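Hypothetical protein TT1561 (Thermus thermophilus, PDB 1UF3) is of unknown function but belongs to the calcineurin-like metallophosphoesterase superfamily, binds calcium and is predicted to act as a phosphoesterase. Local coordinates at residues A[72-78]-A[125-131]; A[47-53]-A[79-83]; A[114-118]-A[154-158]; A[14-18]-A[41-45]. All coordinates share one frame. Residue numbers count along the deposited sequence, not the author numbering.

Interaction 1: residues A[72-78]-A[125-131]. With CA (calcium ion), chain I.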
# COMPACT_ATOMS: atom_id res chain seq x y z
N PRO A 72 -22.41 4.35 -32.70
CA PRO A 72 -23.35 4.02 -33.79
C PRO A 72 -22.85 2.91 -34.73
O PRO A 72 -23.64 2.21 -35.33
CB PRO A 72 -23.54 5.36 -34.51
CG PRO A 72 -23.23 6.39 -33.41
CD PRO A 72 -22.05 5.78 -32.72
N GLN A 73 -21.54 2.73 -34.84
CA GLN A 73 -20.99 1.70 -35.72
C GLN A 73 -20.69 0.31 -35.09
O GLN A 73 -20.28 -0.62 -35.80
CB GLN A 73 -19.72 2.25 -36.38
CG GLN A 73 -19.99 3.31 -37.45
CD GLN A 73 -18.71 3.73 -38.16
OE1 GLN A 73 -17.95 2.88 -38.62
NE2 GLN A 73 -18.47 5.04 -38.24
N ASP A 74 -20.91 0.16 -33.79
CA ASP A 74 -20.65 -1.11 -33.10
C ASP A 74 -21.80 -2.09 -33.30
O ASP A 74 -22.39 -2.59 -32.33
CB ASP A 74 -20.42 -0.85 -31.60
CG ASP A 74 -19.08 -0.21 -31.32
OD1 ASP A 74 -18.04 -0.80 -31.68
OD2 ASP A 74 -19.06 0.90 -30.73
N ALA A 75 -22.12 -2.38 -34.56
CA ALA A 75 -23.22 -3.27 -34.89
C ALA A 75 -22.81 -4.51 -35.72
O ALA A 75 -21.77 -4.51 -36.40
CB ALA A 75 -24.32 -2.47 -35.63
N PRO A 76 -23.59 -5.60 -35.62
CA PRO A 76 -24.79 -5.73 -34.80
C PRO A 76 -24.47 -5.68 -33.29
O PRO A 76 -23.36 -6.01 -32.86
CB PRO A 76 -25.36 -7.08 -35.24
CG PRO A 76 -24.12 -7.86 -35.56
CD PRO A 76 -23.30 -6.85 -36.33
N ILE A 77 -25.45 -5.27 -32.51
CA ILE A 77 -25.32 -5.11 -31.07
C ILE A 77 -24.82 -6.36 -30.34
O ILE A 77 -24.01 -6.28 -29.42
CB ILE A 77 -26.70 -4.66 -30.46
CG1 ILE A 77 -26.59 -4.42 -28.95
CG2 ILE A 77 -27.73 -5.73 -30.72
CD1 ILE A 77 -25.75 -3.24 -28.55
N TRP A 78 -25.28 -7.52 -30.79
CA TRP A 78 -24.92 -8.78 -30.14
C TRP A 78 -23.47 -9.19 -30.19
O TRP A 78 -23.04 -9.97 -29.33
CB TRP A 78 -25.82 -9.90 -30.69
CG TRP A 78 -27.30 -9.56 -30.61
CD1 TRP A 78 -28.16 -9.43 -31.66
CD2 TRP A 78 -28.09 -9.34 -29.42
NE1 TRP A 78 -29.43 -9.15 -31.20
CE2 TRP A 78 -29.41 -9.09 -29.83
CE3 TRP A 78 -27.80 -9.34 -28.04
CZ2 TRP A 78 -30.46 -8.84 -28.93
CZ3 TRP A 78 -28.85 -9.09 -27.13
CH2 TRP A 78 -30.16 -8.84 -27.59
N GLU A 125 -30.47 -2.07 -34.46
CA GLU A 125 -29.30 -2.64 -33.78
C GLU A 125 -28.46 -3.57 -34.67
O GLU A 125 -27.47 -4.16 -34.21
CB GLU A 125 -29.73 -3.40 -32.51
CG GLU A 125 -30.43 -2.51 -31.47
CD GLU A 125 -30.56 -3.20 -30.13
OE1 GLU A 125 -31.26 -4.24 -30.06
OE2 GLU A 125 -29.95 -2.70 -29.15
N HIS A 126 -28.83 -3.70 -35.94
CA HIS A 126 -28.08 -4.57 -36.83
C HIS A 126 -27.21 -3.85 -37.87
O HIS A 126 -26.03 -4.16 -37.99
CB HIS A 126 -29.04 -5.56 -37.50
CG HIS A 126 -29.71 -6.47 -36.52
ND1 HIS A 126 -30.76 -6.08 -35.73
CD2 HIS A 126 -29.41 -7.74 -36.14
CE1 HIS A 126 -31.09 -7.06 -34.90
NE2 HIS A 126 -30.28 -8.08 -35.13
N GLU A 127 -27.79 -2.91 -38.61
CA GLU A 127 -27.02 -2.15 -39.60
C GLU A 127 -26.26 -1.03 -38.87
O GLU A 127 -25.25 -0.51 -39.35
CB GLU A 127 -27.96 -1.54 -40.65
CG GLU A 127 -28.92 -2.54 -41.29
CD GLU A 127 -30.07 -1.85 -42.01
OE1 GLU A 127 -30.68 -0.93 -41.42
OE2 GLU A 127 -30.37 -2.22 -43.17
N ALA A 128 -26.77 -0.65 -37.71
CA ALA A 128 -26.16 0.40 -36.89
C ALA A 128 -26.82 0.34 -35.51
O ALA A 128 -27.70 -0.49 -35.28
CB ALA A 128 -26.43 1.79 -37.53
N LEU A 129 -26.38 1.20 -34.59
CA LEU A 129 -27.04 1.24 -33.29
C LEU A 129 -27.70 2.60 -33.26
O LEU A 129 -27.02 3.62 -33.23
CB LEU A 129 -26.05 1.14 -32.12
CG LEU A 129 -25.15 -0.10 -32.05
CD1 LEU A 129 -24.47 -0.18 -30.67
CD2 LEU A 129 -25.98 -1.35 -32.31
N ARG A 130 -29.02 2.64 -33.24
CA ARG A 130 -29.70 3.92 -33.23
C ARG A 130 -30.94 3.78 -32.38
O ARG A 130 -31.74 2.86 -32.57
CB ARG A 130 -30.10 4.32 -34.67
CG ARG A 130 -30.81 5.67 -34.77
CD ARG A 130 -31.24 6.03 -36.21
NE ARG A 130 -32.37 5.23 -36.67
CZ ARG A 130 -32.28 4.19 -37.51
NH1 ARG A 130 -31.11 3.81 -38.01
NH2 ARG A 130 -33.38 3.52 -37.84
N TYR A 131 -31.12 4.70 -31.44
CA TYR A 131 -32.32 4.62 -30.62
C TYR A 131 -33.01 5.95 -30.53
O TYR A 131 -32.36 6.98 -30.41
CB TYR A 131 -32.00 4.17 -29.18
CG TYR A 131 -31.09 2.96 -29.07
CD1 TYR A 131 -29.71 3.11 -28.92
CD2 TYR A 131 -31.61 1.67 -29.12
CE1 TYR A 131 -28.88 1.99 -28.81
CE2 TYR A 131 -30.78 0.55 -29.01
CZ TYR A 131 -29.43 0.72 -28.86
OH TYR A 131 -28.63 -0.38 -28.79
CA CA I . -19.60 -5.19 -36.96
O HOH W 1 -18.47 -3.43 -35.63
O HOH W 2 -19.74 -6.31 -34.69
O HOH W 3 -20.05 -7.55 -37.54
O HOH W 4 -20.56 -6.06 -39.45
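A loop can be clasped by main-chain bonds at its two ends while an apolar side chain fills the middle, and Leu129 does the filling here. Its CD2 meets both Ala75 CB and Ile77 CB at 3.9 Å, its CD1 lies 3.6 Å from Asp74 O, and its backbone N donates a 3.0 Å hydrogen bond to Pro72 O. Ile77 makes the second clasp, with its N bonded to Glu125 O at 2.9 Å and its CG2 resting 3.6 Å from Glu125 CB. Residues 72-76 belong to the loop between strand 66-69 and helix 77-90, at the strand end where metallophosphoesterases gather their functional loops. A cis peptide before Pro76 bends the chain, and Ala75 O binds calcium at 2.3 Å. At the outer margin, His126 turns its CA-to-CB bond away, yet its NE2 lies 4.2 Å from Trp78 NE1. Tyr131 OH donates to Glu125 OE2 at 2.7 Å; the Glu125 side chain is about 4 Å from another bound calcium and packs on Glu125 of the second subunit.

Interaction 2: residues A[47-53]-A[79-83]. With CA (calcium ion), chain I.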
# COMPACT_ATOMS: atom_id res chain seq x y z
N ALA A 47 -15.76 -4.40 -38.34
CA ALA A 47 -15.29 -5.34 -37.33
C ALA A 47 -16.32 -6.40 -36.95
O ALA A 47 -17.56 -6.18 -37.02
CB ALA A 47 -14.86 -4.57 -36.09
N LYS A 48 -15.78 -7.56 -36.57
CA LYS A 48 -16.58 -8.72 -36.15
C LYS A 48 -16.18 -9.17 -34.73
O LYS A 48 -15.26 -8.62 -34.13
CB LYS A 48 -16.36 -9.90 -37.12
CG LYS A 48 -16.79 -9.65 -38.56
CD LYS A 48 -16.75 -10.95 -39.38
CE LYS A 48 -17.46 -10.80 -40.73
NZ LYS A 48 -16.69 -9.94 -41.69
N SER A 49 -16.86 -10.19 -34.22
CA SER A 49 -16.59 -10.69 -32.88
C SER A 49 -15.12 -10.75 -32.47
O SER A 49 -14.73 -10.16 -31.45
CB SER A 49 -17.22 -12.06 -32.70
OG SER A 49 -18.63 -11.98 -32.81
N ARG A 50 -14.30 -11.46 -33.24
CA ARG A 50 -12.90 -11.61 -32.89
C ARG A 50 -12.15 -10.30 -32.69
O ARG A 50 -11.17 -10.26 -31.95
CB ARG A 50 -12.16 -12.46 -33.93
CG ARG A 50 -12.23 -11.94 -35.36
CD ARG A 50 -11.42 -12.82 -36.33
NE ARG A 50 -11.45 -14.23 -35.94
CZ ARG A 50 -10.53 -14.81 -35.16
NH1 ARG A 50 -9.51 -14.11 -34.69
NH2 ARG A 50 -10.66 -16.10 -34.83
N ASP A 51 -12.61 -9.23 -33.34
CA ASP A 51 -11.96 -7.93 -33.21
C ASP A 51 -12.28 -7.34 -31.83
O ASP A 51 -11.41 -6.78 -31.16
CB ASP A 51 -12.47 -6.98 -34.31
CG ASP A 51 -12.25 -7.54 -35.71
OD1 ASP A 51 -11.09 -7.82 -36.03
OD2 ASP A 51 -13.24 -7.69 -36.48
N TYR A 52 -13.53 -7.47 -31.41
CA TYR A 52 -13.93 -6.95 -30.11
C TYR A 52 -13.16 -7.72 -29.03
O TYR A 52 -12.73 -7.14 -28.03
CB TYR A 52 -15.44 -7.10 -29.93
CG TYR A 52 -16.22 -6.04 -30.68
CD1 TYR A 52 -16.82 -6.31 -31.91
CD2 TYR A 52 -16.34 -4.74 -30.17
CE1 TYR A 52 -17.51 -5.33 -32.61
CE2 TYR A 52 -17.04 -3.75 -30.85
CZ TYR A 52 -17.62 -4.05 -32.07
OH TYR A 52 -18.29 -3.06 -32.76
N ALA A 53 -12.95 -9.01 -29.26
CA ALA A 53 -12.21 -9.80 -28.29
C ALA A 53 -10.79 -9.29 -28.12
O ALA A 53 -10.29 -9.22 -26.99
CB ALA A 53 -12.21 -11.27 -28.70
N GLU A 79 -22.70 -8.69 -31.16
CA GLU A 79 -21.28 -9.04 -31.22
C GLU A 79 -20.53 -8.28 -30.12
O GLU A 79 -19.73 -8.86 -29.37
CB GLU A 79 -20.68 -8.71 -32.59
CG GLU A 79 -21.33 -9.49 -33.73
CD GLU A 79 -20.46 -9.61 -34.98
OE1 GLU A 79 -20.83 -10.43 -35.84
OE2 GLU A 79 -19.43 -8.90 -35.12
N TYR A 80 -20.76 -6.97 -30.06
CA TYR A 80 -20.16 -6.14 -29.02
C TYR A 80 -20.59 -6.75 -27.67
O TYR A 80 -19.76 -7.03 -26.82
CB TYR A 80 -20.69 -4.69 -29.12
CG TYR A 80 -20.66 -3.85 -27.82
CD1 TYR A 80 -19.49 -3.21 -27.41
CD2 TYR A 80 -21.80 -3.70 -27.04
CE1 TYR A 80 -19.46 -2.43 -26.24
CE2 TYR A 80 -21.79 -2.92 -25.86
CZ TYR A 80 -20.62 -2.28 -25.47
OH TYR A 80 -20.59 -1.47 -24.35
N LEU A 81 -21.89 -6.98 -27.51
CA LEU A 81 -22.43 -7.52 -26.26
C LEU A 81 -21.84 -8.87 -25.82
O LEU A 81 -21.55 -9.07 -24.63
CB LEU A 81 -23.95 -7.63 -26.34
CG LEU A 81 -24.65 -7.72 -24.97
CD1 LEU A 81 -24.51 -6.35 -24.26
CD2 LEU A 81 -26.14 -8.06 -25.11
N ARG A 82 -21.66 -9.80 -26.75
CA ARG A 82 -21.13 -11.10 -26.37
C ARG A 82 -19.70 -11.05 -25.89
O ARG A 82 -19.34 -11.73 -24.91
CB ARG A 82 -21.20 -12.10 -27.52
CG ARG A 82 -20.85 -13.53 -27.04
CD ARG A 82 -21.61 -14.59 -27.82
NE ARG A 82 -21.55 -15.88 -27.13
CZ ARG A 82 -21.96 -17.03 -27.65
NH1 ARG A 82 -22.47 -17.07 -28.88
NH2 ARG A 82 -21.88 -18.14 -26.94
N GLU A 83 -18.89 -10.27 -26.59
CA GLU A 83 -17.49 -10.15 -26.24
C GLU A 83 -17.30 -9.35 -24.95
O GLU A 83 -16.31 -9.56 -24.24
CB GLU A 83 -16.71 -9.51 -27.41
CG GLU A 83 -16.70 -10.39 -28.67
CD GLU A 83 -16.10 -11.76 -28.41
OE1 GLU A 83 -16.51 -12.74 -29.08
OE2 GLU A 83 -15.20 -11.88 -27.55
CA CA I . -19.60 -5.19 -36.96
O HOH W 5 -18.44 -12.19 -35.72
O HOH W 1 -18.47 -3.43 -35.63
O HOH W 2 -19.74 -6.31 -34.69
O HOH W 3 -20.05 -7.55 -37.54
O HOH W 4 -20.56 -6.06 -39.45
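Helix pairs flanking a parallel sheet are a staple of alpha/beta folds. Helix 49-59 joins the neighbouring parallel strands 35-39 and 66-69 as a beta-alpha-beta crossover, and helix 77-90 follows the second of them. Their segments cross at -43°, with axes 8.8 Å apart at closest approach. The first segment opens at Ala47, whose O binds calcium at 2.3 Å. Lys48 holds the N-cap position, and its N donates a 2.5 Å hydrogen bond to Asp51 OD2. Glu79 reaches across to this helix start: its OE2 comes within 3.0 Å of Lys48 CA and accepts hydrogen bonds from calcium-bound waters 2 and 3, so the carboxylate serves the metal through its hydration shell. Ser49 N gives a hydrogen bond to water 5, which donates weakly to Glu79 OE1. Next along the helix, Tyr52 lays its ring over the neighbouring backbone, with Tyr80 CA 4.2 Å from the ring centroid and 7° off its normal, a CH-pi contact. The Tyr52 hydroxyl bonds to Asp74 and accepts from calcium-bound water 1. One turn after Ser49, Ala53 CB closes to 3.3 Å of Glu83 OE2.

Interaction 3: residues A[114-118]-A[154-158]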
# COMPACT_ATOMS: atom_id res chain seq x y z
N GLY A 114 -25.52 4.05 -25.23
CA GLY A 114 -24.64 4.21 -26.37
C GLY A 114 -25.41 4.26 -27.68
O GLY A 114 -26.63 4.37 -27.68
N GLY A 115 -24.69 4.17 -28.80
CA GLY A 115 -25.34 4.24 -30.10
C GLY A 115 -25.76 5.67 -30.39
O GLY A 115 -25.44 6.58 -29.63
N GLU A 116 -26.47 5.88 -31.48
CA GLU A 116 -26.93 7.22 -31.80
C GLU A 116 -28.28 7.46 -31.15
O GLU A 116 -29.20 6.71 -31.40
CB GLU A 116 -27.12 7.38 -33.31
CG GLU A 116 -27.64 8.75 -33.72
CD GLU A 116 -28.13 8.78 -35.16
OE1 GLU A 116 -27.67 7.95 -35.97
OE2 GLU A 116 -28.97 9.65 -35.49
N ILE A 117 -28.40 8.46 -30.30
CA ILE A 117 -29.72 8.72 -29.75
C ILE A 117 -30.36 9.74 -30.70
O ILE A 117 -30.02 10.92 -30.68
CB ILE A 117 -29.69 9.31 -28.32
CG1 ILE A 117 -29.10 8.30 -27.32
CG2 ILE A 117 -31.12 9.62 -27.88
CD1 ILE A 117 -28.73 8.91 -25.93
N ALA A 118 -31.27 9.27 -31.55
CA ALA A 118 -31.97 10.11 -32.52
C ALA A 118 -33.20 10.71 -31.87
O ALA A 118 -33.74 10.14 -30.91
CB ALA A 118 -32.37 9.28 -33.74
N LEU A 154 -22.75 7.95 -19.51
CA LEU A 154 -21.90 7.78 -20.69
C LEU A 154 -22.81 7.75 -21.90
O LEU A 154 -23.72 6.93 -21.98
CB LEU A 154 -21.09 6.47 -20.62
CG LEU A 154 -19.70 6.57 -19.99
CD1 LEU A 154 -19.84 6.76 -18.48
CD2 LEU A 154 -18.89 5.31 -20.32
N PHE A 155 -22.60 8.66 -22.84
CA PHE A 155 -23.43 8.68 -24.05
C PHE A 155 -22.50 8.86 -25.23
O PHE A 155 -21.38 9.39 -25.11
CB PHE A 155 -24.37 9.89 -24.13
CG PHE A 155 -25.39 9.97 -23.06
CD1 PHE A 155 -25.44 11.11 -22.25
CD2 PHE A 155 -26.37 9.00 -22.95
CE1 PHE A 155 -26.47 11.28 -21.35
CE2 PHE A 155 -27.40 9.15 -22.06
CZ PHE A 155 -27.46 10.31 -21.25
N HIS A 156 -22.96 8.43 -26.40
CA HIS A 156 -22.14 8.68 -27.56
C HIS A 156 -22.57 10.06 -28.09
O HIS A 156 -21.75 10.92 -28.37
CB HIS A 156 -22.36 7.63 -28.63
CG HIS A 156 -21.58 7.92 -29.87
ND1 HIS A 156 -22.04 8.75 -30.87
CD2 HIS A 156 -20.30 7.60 -30.21
CE1 HIS A 156 -21.09 8.92 -31.77
NE2 HIS A 156 -20.03 8.24 -31.39
N THR A 157 -23.88 10.25 -28.16
CA THR A 157 -24.53 11.45 -28.66
C THR A 157 -24.35 12.69 -27.77
O THR A 157 -24.66 12.65 -26.58
CB THR A 157 -26.02 11.15 -28.84
OG1 THR A 157 -26.15 10.10 -29.80
CG2 THR A 157 -26.80 12.39 -29.31
N MSE A 158 -23.84 13.77 -28.34
CA MSE A 158 -23.62 15.01 -27.61
C MSE A 158 -24.90 15.78 -27.34
O MSE A 158 -25.81 15.80 -28.18
CB MSE A 158 -22.71 15.95 -28.39
CG MSE A 158 -21.27 15.59 -28.40
SE MSE A 158 -20.25 17.19 -28.79
CE MSE A 158 -20.86 18.29 -27.33
O HOH W 6 -25.52 7.69 -27.13
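Past the end of regular pairing, two parallel strands can still be joined by a side chain and a water, as strands 108-118 and 151-155 are in this metallophosphoesterase fold. The two are neighbours in one sheet; earlier in the pair Leu154 still bonds by its backbone to Ala111, but here the closest CA atoms, of Glu116 and Thr157, are 5.8 Å apart. Gly115 has a positive phi of 75°, a value that favours glycine, and its O accepts a 2.7 Å hydrogen bond from water 6. The same water accepts one from His156 N at 2.8 Å, so a solvent bridge joins the two backbones. Thr157 supplies the direct link: its OG1 accepts from Ile117 N at 2.8 Å, with a nearly straight angle of 173° at the hydrogen. A side chain thus takes over where a backbone carbonyl would serve in a regular sheet. His156 sends its CB to within 3.4 Å of Gly115 O, while its ring packs on Pro72. The apolar side chains lie under helix 170-179, where Val172 touches Ile117, Phe155 and Thr157. Between the strands themselves, Ile117 CD1 meets Phe155 CD2 at 3.8 Å.

Interaction 4: residues A[14-18]-A[41-45]. With CA (calcium ion), chain I.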
# COMPACT_ATOMS: atom_id res chain seq x y z
N PRO A 14 -12.34 5.12 -30.38
CA PRO A 14 -11.02 4.60 -30.79
C PRO A 14 -11.01 3.97 -32.21
O PRO A 14 -9.96 3.83 -32.83
CB PRO A 14 -10.69 3.58 -29.69
CG PRO A 14 -12.07 3.12 -29.23
CD PRO A 14 -12.83 4.43 -29.17
N MSE A 15 -12.19 3.59 -32.69
CA MSE A 15 -12.36 3.00 -34.02
C MSE A 15 -11.39 1.86 -34.39
O MSE A 15 -10.78 1.88 -35.47
CB MSE A 15 -12.31 4.09 -35.10
CG MSE A 15 -13.57 4.95 -35.24
SE MSE A 15 -15.06 4.08 -36.07
CE MSE A 15 -14.41 4.19 -37.91
N GLY A 16 -11.24 0.89 -33.50
CA GLY A 16 -10.38 -0.25 -33.78
C GLY A 16 -8.88 -0.04 -33.73
O GLY A 16 -8.12 -0.97 -34.02
N ASP A 17 -8.44 1.16 -33.36
CA ASP A 17 -7.01 1.45 -33.27
C ASP A 17 -6.45 0.80 -32.00
O ASP A 17 -6.40 1.43 -30.94
CB ASP A 17 -6.78 2.95 -33.23
CG ASP A 17 -5.35 3.32 -33.50
OD1 ASP A 17 -4.48 2.45 -33.31
OD2 ASP A 17 -5.09 4.48 -33.88
N LEU A 18 -6.00 -0.44 -32.12
CA LEU A 18 -5.46 -1.19 -30.98
C LEU A 18 -4.13 -0.68 -30.46
O LEU A 18 -3.81 -0.85 -29.27
CB LEU A 18 -5.33 -2.67 -31.34
CG LEU A 18 -6.64 -3.30 -31.78
CD1 LEU A 18 -6.41 -4.74 -32.14
CD2 LEU A 18 -7.66 -3.19 -30.66
N ASN A 41 -17.25 4.97 -31.04
CA ASN A 41 -17.22 3.60 -31.56
C ASN A 41 -15.97 2.87 -31.11
O ASN A 41 -14.86 3.36 -31.30
CB ASN A 41 -17.23 3.61 -33.10
CG ASN A 41 -18.40 4.37 -33.68
OD1 ASN A 41 -19.56 4.02 -33.48
ND2 ASN A 41 -18.10 5.45 -34.41
N LEU A 42 -16.13 1.71 -30.50
CA LEU A 42 -14.95 0.95 -30.09
C LEU A 42 -14.29 0.42 -31.36
O LEU A 42 -13.08 0.45 -31.50
CB LEU A 42 -15.34 -0.25 -29.21
CG LEU A 42 -15.74 -0.05 -27.74
CD1 LEU A 42 -17.00 0.79 -27.63
CD2 LEU A 42 -15.97 -1.43 -27.12
N MSE A 43 -15.14 -0.05 -32.27
CA MSE A 43 -14.73 -0.67 -33.54
C MSE A 43 -15.50 -0.08 -34.71
O MSE A 43 -16.62 0.43 -34.53
CB MSE A 43 -15.09 -2.16 -33.52
CG MSE A 43 -14.23 -3.05 -32.67
SE MSE A 43 -12.57 -3.28 -33.54
CE MSE A 43 -11.45 -3.36 -31.95
N PRO A 44 -14.95 -0.17 -35.94
CA PRO A 44 -15.64 0.34 -37.12
C PRO A 44 -16.72 -0.70 -37.40
O PRO A 44 -16.61 -1.84 -36.95
CB PRO A 44 -14.56 0.29 -38.21
CG PRO A 44 -13.28 0.31 -37.45
CD PRO A 44 -13.57 -0.57 -36.26
N LYS A 45 -17.75 -0.32 -38.14
CA LYS A 45 -18.84 -1.24 -38.48
C LYS A 45 -18.31 -2.59 -39.01
O LYS A 45 -18.82 -3.65 -38.64
CB LYS A 45 -19.76 -0.58 -39.52
CG LYS A 45 -20.84 -1.47 -40.11
CD LYS A 45 -21.84 -1.91 -39.06
CE LYS A 45 -22.89 -2.85 -39.63
NZ LYS A 45 -23.68 -2.20 -40.71
CA CA I . -19.60 -5.19 -36.96
O HOH W 1 -18.47 -3.43 -35.63
O HOH W 2 -19.74 -6.31 -34.69
O HOH W 3 -20.05 -7.55 -37.54
O HOH W 4 -20.56 -6.06 -39.45
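Loops following adjacent parallel strands commonly form the functional edge of an alpha/beta fold, and in this protein one of them contributes to a calcium site. Lys45 O binds the ion at 2.4 Å, and Pro44 O accepts a 2.8 Å hydrogen bond from water 1, itself a calcium ligand. Against this loop lies a type I' turn running from Pro14 to Asp17, closed by Asp17 N bonded to Pro14 O at 3.1 Å. The turn presents two successive amides to two successive carbonyls: Met15 N donates to Asn41 O at 3.0 Å and Gly16 N to Leu42 O at 2.8 Å. Gly16 suits the position twice over, since its phi is positive and a CB there would fall tightly against Pro44 CD. Selenomethionine side chains add apolar contact. Met15 CE lies 3.9 Å from Pro44 CB, and Met43 CE lies 4.0 Å from Leu18 CD2. The segment 14-18 leads from strand 7-12 into helix 18-25, with Asp17 as N-cap, while 41-45 leads from strand 35-39 toward helix 49-59, whose Phe55 packs on Pro14, Leu42 and Met43.

One calcium ion ties three of these contacts together: Ala75 O of interaction 1, Ala47 O of interaction 2 and Lys45 O of interaction 4 bind it, along with four waters, and the centres of the three contacts lie 11 to 13 Å apart. Hydrogen bonds probably reinforce the cluster, from Tyr52 OH to Asp74 OD1 at 2.5 Å, Gln73 N to Asn41 OD1 at 2.7 Å and Lys45 NZ to Glu127 O at 2.7 Å. Interaction 3 stands apart from the ion and about 20 Å, centre to centre, from interaction 2. It reaches interaction 1 through the neighbouring strands 108-118 and 130-132, where Tyr131 N lies 2.8 Å from Glu116 O.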